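Local coordinates for 2L protein (Yaba-like disease virus, PDB 3IT8), which is an MHC class I-like poxvirus glycoprotein that probably binds and neutralises tumour necrosis factor of the infected host, at residues F21-H24 with L29-K32; T2-Y7 with G105-V110. All blocks are in the same frame, centred on the assembly; numbering follows the deposited sequence.

Contact 1 (F21-H24 with L29-K32); sequences FYDH and LVTK. With NAG (2-acetamido-2-deoxy-beta-D-glucopyranose), chain M.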
# COMPACT_ATOMS: atom_id res chain seq x y z
N PHE D 21 -25.82 23.33 -32.51
CA PHE D 21 -25.16 22.40 -31.62
C PHE D 21 -26.08 21.22 -31.39
O PHE D 21 -27.28 21.38 -31.19
CB PHE D 21 -24.87 23.06 -30.29
CG PHE D 21 -24.47 22.08 -29.25
CD1 PHE D 21 -23.18 21.54 -29.24
CD2 PHE D 21 -25.40 21.62 -28.31
CE1 PHE D 21 -22.83 20.56 -28.33
CE2 PHE D 21 -25.06 20.64 -27.39
CZ PHE D 21 -23.77 20.11 -27.40
N TYR D 22 -25.51 20.02 -31.42
CA TYR D 22 -26.30 18.82 -31.18
C TYR D 22 -25.62 17.97 -30.13
O TYR D 22 -24.41 17.80 -30.14
CB TYR D 22 -26.46 17.98 -32.46
CG TYR D 22 -27.29 18.61 -33.54
CD1 TYR D 22 -26.69 19.17 -34.68
CD2 TYR D 22 -28.68 18.68 -33.43
CE1 TYR D 22 -27.46 19.76 -35.68
CE2 TYR D 22 -29.46 19.28 -34.43
CZ TYR D 22 -28.84 19.81 -35.55
OH TYR D 22 -29.59 20.38 -36.56
N ASP D 23 -26.43 17.45 -29.21
CA ASP D 23 -25.97 16.56 -28.15
C ASP D 23 -26.66 15.22 -28.41
O ASP D 23 -27.89 15.11 -28.32
CB ASP D 23 -26.40 17.11 -26.80
CG ASP D 23 -25.86 16.29 -25.64
OD1 ASP D 23 -25.68 15.07 -25.80
OD2 ASP D 23 -25.62 16.86 -24.56
N HIS D 24 -25.89 14.19 -28.76
CA HIS D 24 -26.47 12.88 -29.04
C HIS D 24 -25.95 11.78 -28.12
O HIS D 24 -24.74 11.57 -28.00
CB HIS D 24 -26.18 12.46 -30.48
CG HIS D 24 -26.99 13.17 -31.50
ND1 HIS D 24 -28.32 12.90 -31.71
CD2 HIS D 24 -26.65 14.11 -32.41
CE1 HIS D 24 -28.77 13.64 -32.70
NE2 HIS D 24 -27.78 14.39 -33.15
N LEU D 29 -31.28 12.14 -29.87
CA LEU D 29 -31.02 13.55 -29.73
C LEU D 29 -31.35 13.96 -28.29
O LEU D 29 -32.40 13.64 -27.76
CB LEU D 29 -31.87 14.35 -30.72
CG LEU D 29 -31.75 15.86 -30.54
CD1 LEU D 29 -30.30 16.29 -30.77
CD2 LEU D 29 -32.71 16.57 -31.50
N VAL D 30 -30.43 14.67 -27.64
CA VAL D 30 -30.66 15.10 -26.27
C VAL D 30 -30.86 16.61 -26.19
O VAL D 30 -31.70 17.09 -25.43
CB VAL D 30 -29.48 14.73 -25.38
CG1 VAL D 30 -29.71 15.23 -23.97
CG2 VAL D 30 -29.28 13.25 -25.39
N THR D 31 -30.09 17.36 -26.98
CA THR D 31 -30.19 18.81 -26.98
C THR D 31 -29.84 19.41 -28.32
O THR D 31 -28.92 18.96 -28.98
CB THR D 31 -29.22 19.41 -25.98
OG1 THR D 31 -29.64 19.08 -24.66
CG2 THR D 31 -29.18 20.91 -26.10
N LYS D 32 -30.60 20.43 -28.71
CA LYS D 32 -30.32 21.15 -29.94
C LYS D 32 -30.28 22.61 -29.57
O LYS D 32 -31.16 23.09 -28.84
CB LYS D 32 -31.37 20.94 -31.01
CG LYS D 32 -31.07 21.77 -32.25
CD LYS D 32 -32.14 21.65 -33.31
CE LYS D 32 -31.81 22.52 -34.50
NZ LYS D 32 -32.90 22.51 -35.51
C1 NAG M . -22.73 18.04 -37.39
C2 NAG M . -22.64 16.82 -38.31
C3 NAG M . -22.73 17.28 -39.78
C4 NAG M . -24.04 18.06 -40.00
C5 NAG M . -24.03 19.24 -39.01
C6 NAG M . -25.27 20.11 -39.11
C7 NAG M . -21.38 15.01 -37.33
C8 NAG M . -20.15 14.13 -37.44
N2 NAG M . -21.39 16.13 -38.06
O3 NAG M . -22.69 16.16 -40.65
O4 NAG M . -24.14 18.51 -41.36
O5 NAG M . -23.95 18.75 -37.64
O6 NAG M . -26.38 19.52 -38.46
O7 NAG M . -22.29 14.69 -36.58
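K32 and Y22 face each other as a non-hydrogen-bonded antiparallel pair, with their side chains running alongside in the same direction. The lysine is extended throughout, with CG anti to the backbone N (chi1 177°), and this lays it along the tyrosine. K32 CB lies 4.1 Å from F21 O. Next, K32 CG and CD each pass Y22 CE2, CG at 3.7 Å, and CE comes up to the phenol OH. K32 NZ ends 4.1 Å from Y22 OH. A long aliphatic stem with a charged end suits this partly exposed face, as does a ring ending in a hydroxyl. On the same face, L29 CD1 sits over the H24 ring, a CH-pi contact 4.0 Å from its centroid, and also meets the edge of Y22. Between these pairs lies a classic beta bulge: V30 and T31 both oppose D23, whose O accepts V30 N at 2.7 Å and, weakly, T31 N. D23 N returns a bond to T31 O. D23 and T31 turn to the other face, where Y64 of helix 61-82 and Y170 of helix 148-174 both hydrogen-bond D23 OD2. Strands 2-10 and 41-47 flank the hairpin.

Contact 2 (T2-Y7 with G105-V110); sequences TLKYNY and GSYGYV. With NAG (2-acetamido-2-deoxy-beta-D-glucopyranose), chain M.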
# COMPACT_ATOMS: atom_id res chain seq x y z
N THR D 2 -22.64 5.71 -26.51
CA THR D 2 -21.97 6.83 -27.13
C THR D 2 -22.48 8.19 -26.71
O THR D 2 -23.67 8.37 -26.47
CB THR D 2 -22.10 6.70 -28.66
OG1 THR D 2 -20.87 6.22 -29.19
CG2 THR D 2 -22.49 8.04 -29.32
N LEU D 3 -21.56 9.15 -26.60
CA LEU D 3 -21.92 10.53 -26.29
C LEU D 3 -21.20 11.44 -27.31
O LEU D 3 -19.97 11.49 -27.36
CB LEU D 3 -21.52 10.91 -24.86
CG LEU D 3 -22.01 12.31 -24.44
CD1 LEU D 3 -23.50 12.46 -24.64
CD2 LEU D 3 -21.67 12.56 -22.98
N LYS D 4 -21.96 12.13 -28.15
CA LYS D 4 -21.36 12.99 -29.17
C LYS D 4 -21.85 14.44 -29.14
O LYS D 4 -23.05 14.69 -29.06
CB LYS D 4 -21.62 12.41 -30.56
CG LYS D 4 -20.94 13.18 -31.67
CD LYS D 4 -21.18 12.58 -33.05
CE LYS D 4 -22.59 12.79 -33.55
NZ LYS D 4 -22.76 12.34 -34.97
N TYR D 5 -20.91 15.39 -29.19
CA TYR D 5 -21.20 16.82 -29.22
C TYR D 5 -20.78 17.36 -30.59
O TYR D 5 -19.65 17.12 -31.03
CB TYR D 5 -20.43 17.54 -28.12
CG TYR D 5 -21.00 17.37 -26.73
CD1 TYR D 5 -22.06 16.49 -26.49
CD2 TYR D 5 -20.48 18.07 -25.64
CE1 TYR D 5 -22.58 16.31 -25.19
CE2 TYR D 5 -20.99 17.89 -24.35
CZ TYR D 5 -22.03 17.01 -24.13
OH TYR D 5 -22.51 16.82 -22.86
N ASN D 6 -21.66 18.08 -31.26
CA ASN D 6 -21.38 18.62 -32.59
C ASN D 6 -21.70 20.10 -32.63
O ASN D 6 -22.85 20.49 -32.47
CB ASN D 6 -22.22 17.85 -33.63
CG ASN D 6 -21.98 18.31 -35.08
OD1 ASN D 6 -21.23 19.25 -35.34
ND2 ASN D 6 -22.65 17.61 -36.00
N TYR D 7 -20.69 20.93 -32.80
CA TYR D 7 -20.89 22.37 -32.91
C TYR D 7 -20.62 22.73 -34.36
O TYR D 7 -19.57 22.36 -34.90
CB TYR D 7 -19.92 23.16 -32.04
CG TYR D 7 -20.03 22.94 -30.56
CD1 TYR D 7 -19.42 21.85 -29.95
CD2 TYR D 7 -20.70 23.86 -29.75
CE1 TYR D 7 -19.44 21.69 -28.56
CE2 TYR D 7 -20.73 23.71 -28.37
CZ TYR D 7 -20.10 22.62 -27.78
OH TYR D 7 -20.08 22.47 -26.41
N GLY D 105 -12.86 5.31 -25.26
CA GLY D 105 -11.98 6.43 -25.56
C GLY D 105 -12.74 7.73 -25.74
O GLY D 105 -13.97 7.76 -25.60
N SER D 106 -12.03 8.81 -26.04
CA SER D 106 -12.66 10.10 -26.25
C SER D 106 -12.00 10.80 -27.43
O SER D 106 -10.90 10.43 -27.83
CB SER D 106 -12.53 10.97 -25.00
OG SER D 106 -11.19 11.34 -24.78
N TYR D 107 -12.66 11.81 -27.98
CA TYR D 107 -12.09 12.50 -29.12
C TYR D 107 -12.51 13.95 -29.13
O TYR D 107 -13.45 14.34 -28.44
CB TYR D 107 -12.55 11.82 -30.41
CG TYR D 107 -14.05 11.65 -30.47
CD1 TYR D 107 -14.88 12.70 -30.87
CD2 TYR D 107 -14.65 10.47 -30.04
CE1 TYR D 107 -16.25 12.58 -30.83
CE2 TYR D 107 -16.03 10.35 -29.99
CZ TYR D 107 -16.82 11.40 -30.39
OH TYR D 107 -18.17 11.28 -30.31
N GLY D 108 -11.81 14.75 -29.93
CA GLY D 108 -12.11 16.15 -30.06
C GLY D 108 -11.34 16.62 -31.26
O GLY D 108 -10.11 16.74 -31.20
N TYR D 109 -12.03 16.86 -32.37
CA TYR D 109 -11.36 17.32 -33.57
C TYR D 109 -12.20 18.35 -34.31
O TYR D 109 -13.39 18.52 -34.03
CB TYR D 109 -11.05 16.14 -34.47
CG TYR D 109 -12.27 15.38 -34.93
CD1 TYR D 109 -12.96 15.75 -36.09
CD2 TYR D 109 -12.68 14.23 -34.25
CE1 TYR D 109 -14.02 14.98 -36.56
CE2 TYR D 109 -13.74 13.45 -34.72
CZ TYR D 109 -14.40 13.83 -35.87
OH TYR D 109 -15.42 13.04 -36.35
N VAL D 110 -11.57 19.05 -35.25
CA VAL D 110 -12.23 20.07 -36.02
C VAL D 110 -12.24 19.63 -37.47
O VAL D 110 -11.19 19.32 -38.01
CB VAL D 110 -11.47 21.41 -35.90
CG1 VAL D 110 -11.99 22.42 -36.92
CG2 VAL D 110 -11.62 21.97 -34.50
C1 NAG M . -22.73 18.04 -37.39
C2 NAG M . -22.64 16.82 -38.31
C3 NAG M . -22.73 17.28 -39.78
C4 NAG M . -24.04 18.06 -40.00
C5 NAG M . -24.03 19.24 -39.01
C6 NAG M . -25.27 20.11 -39.11
C7 NAG M . -21.38 15.01 -37.33
C8 NAG M . -20.15 14.13 -37.44
N2 NAG M . -21.39 16.13 -38.06
O3 NAG M . -22.69 16.16 -40.65
O4 NAG M . -24.14 18.51 -41.36
O5 NAG M . -23.95 18.75 -37.64
O6 NAG M . -26.38 19.52 -38.46
O7 NAG M . -22.29 14.69 -36.58
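K4, whose CB and CG lie against Y107 OH, hydrogen-bonds the sugar: K4 NZ donates to O7 of the NAG acetamido group over 2.9 Å. The sugar grows from the same strand, since NAG C1 is joined to N6 ND2 by a covalent bond of 1.5 Å, the N-glycosidic link. Residues two apart in a strand project on one face, so K4 and N6 stand together, and the bend at chi3 (72°) turns the end of the lysine to the acetamido carbonyl. A long, flexible cation suits that task.

Segments 2-7 and 105-110 are not sheet neighbours. Strand 90-100 runs between them, and the closest CA pairs, such as K4 and Y107, are 9.3 Å apart. Y107 spans that gap because its ring is large. Its CG lies between the backbone N and the carbonyl carbon (chi1 52°), and the ring reaches across the intervening strand to bring Y107 OH 3.6 Å from K4 CG. The two side chains approach at a slant, and Y107 OH is 3.5 Å from L3 O. Both K4 and Y107 also touch P248, in the Ig-like region of the chain.

L3 and Y5 project from the other face, where L3 packs on C163 and I167 of helix 148-174 and Y5 stacks on F158. A long antiparallel sheet carrying helices on one face and meeting an Ig-like domain on the other is the platform architecture of MHC class I-like proteins.

From the N terminus, strand 2-10 supplies the first half of contact 2 and then leads into strand 18-25. Contact 1 closes first: only four residues separate 21-24 from 29-32, as expected of a hairpin. Contact 2 closes much later, when 105-110 comes back near 2-7 after 97 residues that include helix 61-82, so the whole of contact 1 falls within its span. The two meet along neighbouring strands, 2-10 and 18-25: H24 O lies 2.8 Å from K4 N and Y22 N 2.9 Å from N6 O, both probable hydrogen bonds. Together they span five strands side by side in the platform, strand 90-100 lying between the two of contact 2, and the NAG on N6 touches both contacts.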